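Long-range contacts in uncharacterized HTH-type transcriptional regulator YydK (Bacillus subtilis subsp. subtilis, PDB 3BWG), which probably binds DNA and regulates transcription as a member of the GntR family, through a winged helix-turn-helix domain joined to a UTRA domain: residues Gln135-Tyr139 against Glu188-Leu193; Asn94-Ile100 against Lys127-Asn133. One frame throughout, in Å; residues are numbered along the deposited sequence.

Contact 1 of 2, residues Gln135-Tyr139 against Glu188-Leu193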
loop_
_atom_site.group_PDB
_atom_site.type_symbol
_atom_site.label_atom_id
_atom_site.label_comp_id
_atom_site.label_asym_id
_atom_site.label_seq_id
_atom_site.Cartn_x
_atom_site.Cartn_y
_atom_site.Cartn_z
ATOM N N GLN B 135 6.409 -4.674 24.162
ATOM C CA GLN B 135 5.684 -5.830 23.672
ATOM C C GLN B 135 6.286 -6.231 22.314
ATOM O O GLN B 135 6.862 -5.386 21.596
ATOM C CB GLN B 135 4.198 -5.493 23.592
ATOM C CG GLN B 135 3.585 -5.012 24.937
ATOM C CD GLN B 135 3.406 -6.144 25.952
ATOM O OE1 GLN B 135 3.254 -7.312 25.584
ATOM N NE2 GLN B 135 3.420 -5.802 27.240
ATOM N N THR B 136 6.218 -7.518 21.984
ATOM C CA THR B 136 6.723 -7.998 20.691
ATOM C C THR B 136 5.905 -7.463 19.512
ATOM O O THR B 136 4.658 -7.481 19.529
ATOM C CB THR B 136 6.767 -9.526 20.613
ATOM O OG1 THR B 136 5.449 -10.028 20.837
ATOM C CG2 THR B 136 7.695 -10.074 21.661
ATOM N N LEU B 137 6.637 -7.000 18.488
ATOM C CA LEU B 137 6.064 -6.533 17.228
ATOM C C LEU B 137 6.156 -7.618 16.129
ATOM O O LEU B 137 5.181 -7.906 15.402
ATOM C CB LEU B 137 6.781 -5.245 16.778
ATOM C CG LEU B 137 6.362 -4.729 15.386
ATOM C CD1 LEU B 137 4.867 -4.383 15.327
ATOM C CD2 LEU B 137 7.176 -3.558 14.883
ATOM N N CYS B 138 7.342 -8.197 15.993
ATOM C CA CYS B 138 7.612 -9.116 14.918
ATOM C C CYS B 138 8.864 -9.928 15.164
ATOM O O CYS B 138 9.645 -9.632 16.062
ATOM C CB CYS B 138 7.732 -8.381 13.570
ATOM S SG CYS B 138 9.143 -7.232 13.444
ATOM N N TYR B 139 9.005 -10.954 14.340
ATOM C CA TYR B 139 10.126 -11.817 14.286
ATOM C C TYR B 139 10.518 -11.721 12.806
ATOM O O TYR B 139 9.671 -11.908 11.921
ATOM C CB TYR B 139 9.683 -13.255 14.675
ATOM C CG TYR B 139 10.684 -14.325 14.282
ATOM C CD1 TYR B 139 12.002 -14.277 14.760
ATOM C CD2 TYR B 139 10.335 -15.360 13.427
ATOM C CE1 TYR B 139 12.950 -15.213 14.375
ATOM C CE2 TYR B 139 11.276 -16.333 13.046
ATOM C CZ TYR B 139 12.589 -16.250 13.537
ATOM O OH TYR B 139 13.554 -17.190 13.189
ATOM N N GLU B 188 8.271 -22.035 16.816
ATOM C CA GLU B 188 9.386 -21.120 16.892
ATOM C C GLU B 188 8.918 -19.651 16.826
ATOM O O GLU B 188 9.340 -18.828 17.646
ATOM C CB GLU B 188 10.396 -21.429 15.796
ATOM C CG GLU B 188 11.745 -20.781 16.046
ATOM C CD GLU B 188 12.589 -20.671 14.793
ATOM O OE1 GLU B 188 13.792 -20.296 14.919
ATOM O OE2 GLU B 188 12.048 -20.957 13.690
ATOM N N GLU B 189 8.053 -19.317 15.860
ATOM C CA GLU B 189 7.486 -17.967 15.832
ATOM C C GLU B 189 6.700 -17.627 17.109
ATOM O O GLU B 189 6.885 -16.541 17.673
ATOM C CB GLU B 189 6.604 -17.790 14.608
ATOM C CG GLU B 189 7.369 -17.994 13.323
ATOM C CD GLU B 189 6.481 -18.083 12.112
ATOM O OE1 GLU B 189 7.024 -17.930 10.986
ATOM O OE2 GLU B 189 5.255 -18.270 12.275
ATOM N N ALA B 190 5.833 -18.546 17.557
ATOM C CA ALA B 190 5.029 -18.320 18.753
ATOM C C ALA B 190 5.899 -18.038 19.986
ATOM O O ALA B 190 5.590 -17.151 20.793
ATOM C CB ALA B 190 4.106 -19.510 19.028
ATOM N N GLU B 191 6.992 -18.777 20.116
ATOM C CA GLU B 191 7.899 -18.584 21.235
ATOM C C GLU B 191 8.633 -17.211 21.188
ATOM O O GLU B 191 8.687 -16.486 22.198
ATOM C CB GLU B 191 8.852 -19.776 21.343
ATOM C CG GLU B 191 10.153 -19.479 22.074
ATOM C CD GLU B 191 10.797 -20.707 22.672
ATOM O OE1 GLU B 191 10.236 -21.831 22.545
ATOM O OE2 GLU B 191 11.878 -20.536 23.293
ATOM N N TYR B 192 9.179 -16.849 20.027
ATOM C CA TYR B 192 9.765 -15.496 19.862
ATOM C C TYR B 192 8.748 -14.382 20.150
ATOM O O TYR B 192 9.076 -13.385 20.814
ATOM C CB TYR B 192 10.333 -15.303 18.455
ATOM C CG TYR B 192 11.604 -16.058 18.182
ATOM C CD1 TYR B 192 12.720 -15.922 19.019
ATOM C CD2 TYR B 192 11.711 -16.887 17.062
ATOM C CE1 TYR B 192 13.899 -16.627 18.772
ATOM C CE2 TYR B 192 12.888 -17.591 16.806
ATOM C CZ TYR B 192 13.978 -17.449 17.654
ATOM O OH TYR B 192 15.132 -18.142 17.365
ATOM N N LEU B 193 7.504 -14.564 19.690
ATOM C CA LEU B 193 6.454 -13.546 19.896
ATOM C C LEU B 193 5.792 -13.588 21.249
ATOM O O LEU B 193 5.103 -12.637 21.623
ATOM C CB LEU B 193 5.423 -13.528 18.752
ATOM C CG LEU B 193 6.042 -13.199 17.380
ATOM C CD1 LEU B 193 4.974 -13.234 16.273
ATOM C CD2 LEU B 193 6.803 -11.861 17.328
#
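Two tyrosines, one from a strand and one from a helix, lie nearly flat on each other: the rings of Tyr139 and Tyr192 form an offset stack with centroids 4.4 Å apart and planes at 19°. Tyr139 CE1 comes within 3.4 Å of Tyr192 CD2, which sits over one face of the Tyr139 ring. Both CA-to-CB bonds point toward the opposite segment, so the stack fills the space between two backbones whose axes approach no closer than 8.3 Å.

The second point of attachment is polar. Thr136, whose CA-to-CB bond points toward the helix, sends its hydroxyl to the end of the segment, where OG1 donates a 2.7 Å hydrogen bond to Leu193 O. Between these two fixings Leu193 is wedged against the strand: its CD2 is 3.6 Å from Cys138 C and 4.2 Å from Tyr139 CB. Leu137 and Cys138, both opposite Arg130, form a classic beta bulge, which explains why the side chains of these two consecutive residues both point away from the helix. Glu189 CG touches the Tyr139 ring at CD2, 4.0 Å away, while its carboxylate is engaged by Lys201 in a salt bridge.

Helix 187-193 lies on one face of the antiparallel UTRA-domain sheet, its segment 188-193 running roughly antiparallel, at 148°, to strand 135-139. That strand sits between strands 123-132 and 215-224; Leu137 and Cys138 pack their side chains onto both neighbours, and Thr136 OG1 also bonds Asn224 of the latter.

Contact 2 of 2, residues Asn94-Ile100 against Lys127-Asn133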
loop_
_atom_site.group_PDB
_atom_site.type_symbol
_atom_site.label_atom_id
_atom_site.label_comp_id
_atom_site.label_asym_id
_atom_site.label_seq_id
_atom_site.Cartn_x
_atom_site.Cartn_y
_atom_site.Cartn_z
ATOM N N ASN B 94 8.112 3.522 19.162
ATOM C CA ASN B 94 9.244 3.244 20.039
ATOM C C ASN B 94 9.714 1.803 19.899
ATOM O O ASN B 94 9.463 0.958 20.757
ATOM C CB ASN B 94 8.989 3.653 21.491
ATOM C CG ASN B 94 10.266 4.094 22.191
ATOM O OD1 ASN B 94 11.113 3.267 22.558
ATOM N ND2 ASN B 94 10.426 5.404 22.356
ATOM N N VAL B 95 10.409 1.553 18.797
ATOM C CA VAL B 95 10.755 0.204 18.367
ATOM C C VAL B 95 12.204 -0.172 18.711
ATOM O O VAL B 95 13.164 0.491 18.295
ATOM C CB VAL B 95 10.389 -0.054 16.857
ATOM C CG1 VAL B 95 11.035 0.963 15.950
ATOM C CG2 VAL B 95 10.747 -1.475 16.423
ATOM N N THR B 96 12.336 -1.224 19.511
ATOM C CA THR B 96 13.629 -1.786 19.844
ATOM C C THR B 96 13.753 -3.189 19.273
ATOM O O THR B 96 12.750 -3.796 18.880
ATOM C CB THR B 96 13.919 -1.759 21.377
ATOM O OG1 THR B 96 12.987 -2.583 22.084
ATOM C CG2 THR B 96 13.851 -0.314 21.912
ATOM N N SER B 97 14.991 -3.678 19.236
ATOM C CA SER B 97 15.353 -4.949 18.632
ATOM C C SER B 97 16.318 -5.730 19.507
ATOM O O SER B 97 17.253 -5.168 20.088
ATOM C CB SER B 97 15.994 -4.749 17.243
ATOM O OG SER B 97 15.083 -4.233 16.307
ATOM N N LYS B 98 16.069 -7.030 19.574
ATOM C CA LYS B 98 16.977 -8.023 20.101
ATOM C C LYS B 98 17.569 -8.791 18.893
ATOM O O LYS B 98 16.834 -9.410 18.139
ATOM C CB LYS B 98 16.172 -8.966 20.995
ATOM C CG LYS B 98 16.937 -10.016 21.756
ATOM C CD LYS B 98 15.954 -10.725 22.701
ATOM C CE LYS B 98 16.333 -12.177 22.999
ATOM N NZ LYS B 98 17.297 -12.325 24.146
ATOM N N VAL B 99 18.885 -8.717 18.705
ATOM C CA VAL B 99 19.522 -9.412 17.608
ATOM C C VAL B 99 19.752 -10.838 18.055
ATOM O O VAL B 99 20.423 -11.069 19.037
ATOM C CB VAL B 99 20.878 -8.767 17.185
ATOM C CG1 VAL B 99 21.518 -9.532 16.034
ATOM C CG2 VAL B 99 20.677 -7.334 16.787
ATOM N N ILE B 100 19.195 -11.785 17.322
ATOM C CA ILE B 100 19.383 -13.179 17.617
ATOM C C ILE B 100 20.612 -13.685 16.872
ATOM O O ILE B 100 21.421 -14.403 17.457
ATOM C CB ILE B 100 18.136 -14.011 17.276
ATOM C CG1 ILE B 100 16.929 -13.461 18.018
ATOM C CG2 ILE B 100 18.351 -15.498 17.681
ATOM C CD1 ILE B 100 15.636 -13.830 17.397
ATOM N N LYS B 127 18.703 -12.061 12.037
ATOM C CA LYS B 127 17.555 -12.671 12.653
ATOM C C LYS B 127 17.302 -11.829 13.917
ATOM O O LYS B 127 18.217 -11.666 14.748
ATOM C CB LYS B 127 17.855 -14.127 13.003
ATOM C CG LYS B 127 16.652 -14.843 13.626
ATOM C CD LYS B 127 16.984 -16.184 14.309
ATOM C CE LYS B 127 17.061 -17.303 13.270
ATOM N NZ LYS B 127 17.350 -18.595 13.994
ATOM N N ARG B 128 16.102 -11.253 14.038
ATOM C CA ARG B 128 15.819 -10.388 15.171
ATOM C C ARG B 128 14.340 -10.357 15.550
ATOM O O ARG B 128 13.434 -10.573 14.713
ATOM C CB ARG B 128 16.401 -8.974 14.950
ATOM C CG ARG B 128 15.654 -8.069 13.995
ATOM C CD ARG B 128 16.417 -6.795 13.695
ATOM N NE ARG B 128 15.772 -6.134 12.561
ATOM C CZ ARG B 128 15.883 -4.851 12.238
ATOM N NH1 ARG B 128 16.642 -4.032 12.958
ATOM N NH2 ARG B 128 15.222 -4.398 11.182
ATOM N N VAL B 129 14.102 -10.150 16.831
ATOM C CA VAL B 129 12.759 -9.917 17.316
ATOM C C VAL B 129 12.718 -8.441 17.572
ATOM O O VAL B 129 13.680 -7.851 18.118
ATOM C CB VAL B 129 12.438 -10.728 18.606
ATOM C CG1 VAL B 129 10.976 -10.471 19.129
ATOM C CG2 VAL B 129 12.676 -12.228 18.359
ATOM N N ARG B 130 11.629 -7.825 17.139
ATOM C CA ARG B 130 11.450 -6.395 17.363
ATOM C C ARG B 130 10.290 -6.130 18.327
ATOM O O ARG B 130 9.386 -6.951 18.429
ATOM C CB ARG B 130 11.321 -5.649 16.036
ATOM C CG ARG B 130 12.284 -6.152 14.955
ATOM C CD ARG B 130 12.343 -5.164 13.787
ATOM N NE ARG B 130 13.041 -3.936 14.235
ATOM C CZ ARG B 130 13.012 -2.780 13.576
ATOM N NH1 ARG B 130 12.332 -2.690 12.428
ATOM N NH2 ARG B 130 13.689 -1.723 14.044
ATOM N N TYR B 131 10.361 -5.011 19.065
ATOM C CA TYR B 131 9.396 -4.663 20.124
ATOM C C TYR B 131 8.863 -3.226 19.994
ATOM O O TYR B 131 9.609 -2.298 19.657
ATOM C CB TYR B 131 10.012 -4.803 21.521
ATOM C CG TYR B 131 10.558 -6.162 21.855
ATOM C CD1 TYR B 131 9.930 -6.992 22.794
ATOM C CD2 TYR B 131 11.733 -6.613 21.256
ATOM C CE1 TYR B 131 10.468 -8.286 23.104
ATOM C CE2 TYR B 131 12.271 -7.857 21.545
ATOM C CZ TYR B 131 11.648 -8.695 22.437
ATOM O OH TYR B 131 12.244 -9.923 22.648
ATOM N N ILE B 132 7.573 -3.043 20.252
ATOM C CA ILE B 132 6.984 -1.701 20.311
ATOM C C ILE B 132 6.440 -1.541 21.681
ATOM O O ILE B 132 5.562 -2.302 22.104
ATOM C CB ILE B 132 5.878 -1.419 19.222
ATOM C CG1 ILE B 132 5.100 -2.690 18.799
ATOM C CG2 ILE B 132 6.497 -0.744 18.022
ATOM C CD1 ILE B 132 3.823 -2.966 19.594
ATOM N N ASN B 133 7.030 -0.597 22.411
ATOM C CA ASN B 133 6.693 -0.343 23.814
ATOM C C ASN B 133 6.647 -1.583 24.686
ATOM O O ASN B 133 5.619 -1.873 25.300
ATOM C CB ASN B 133 5.378 0.446 23.912
ATOM C CG ASN B 133 5.573 1.928 23.602
ATOM O OD1 ASN B 133 6.138 2.679 24.419
ATOM N ND2 ASN B 133 5.132 2.354 22.415
HETATM O O HOH W 1 14.874 -0.064 16.338
#
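Backbone hydrogen bonds define the register of this antiparallel pair, whose strand axes come within 4.5 Å at 156°. Thr96 and Tyr131 form a hydrogen-bonded pair (Thr96 N to Tyr131 O 2.9 Å, Tyr131 N to Thr96 O 2.7 Å), as do Lys98 and Val129 (Lys98 N to Val129 O 2.9 Å, Val129 N to Lys98 O 3.1 Å). Ile100 N to Lys127 O, 2.8 Å, continues the series, and a weak 3.3 Å bond from Asn133 N to Asn94 O ends it. CA-H...O contacts supplement them, the shortest from Val95 CA to Tyr131 O at 3.0 Å. Strand 95-105 is the outermost on this side of the UTRA-domain sheet within the chain, and 123-132 is the next one in.

Polar side chains meet on the face carrying Ser97, Arg128 and Arg130. Arg130 NE donates to Ser97 OG at 2.9 Å, and a water joins Val95 O (2.7 Å) to Arg130 NH2 (3.1 Å, weak). Arg130 also forms a salt bridge with Glu91; Arg128 forms one with Glu140 and hydrogen-bonds the backbone oxygens of Val157 and His159.

Apolar contacts occur on both faces: Val95 CB lies 4.1 Å from Ile132 CG2, while on the other face Ile100 CD1 reaches Val129 CG2 at 3.5 Å, beside Tyr192 of helix 187-193.

From the N terminus, contact 2 comes first: strand 95-105 is left, helix 109-114 is passed, and the chain returns antiparallel along 123-132, closing a loop of 26 residues. A tight turn leads into strand 135-145, where contact 1 opens; after 48 intervening residues it closes at helix 187-193. The loops follow in series, neither nesting nor crossing. They join through the sheet, since 123-132 and 135-145 are adjacent: Leu137 N lies 2.8 Å from Arg130 O and Cys138 O 2.9 Å from Arg130 N, probable hydrogen bonds. Contact 2 adds the outermost strand; contact 1 lays a helix on the sheet, where Tyr192 also touches Ile100, Lys127 and Val129.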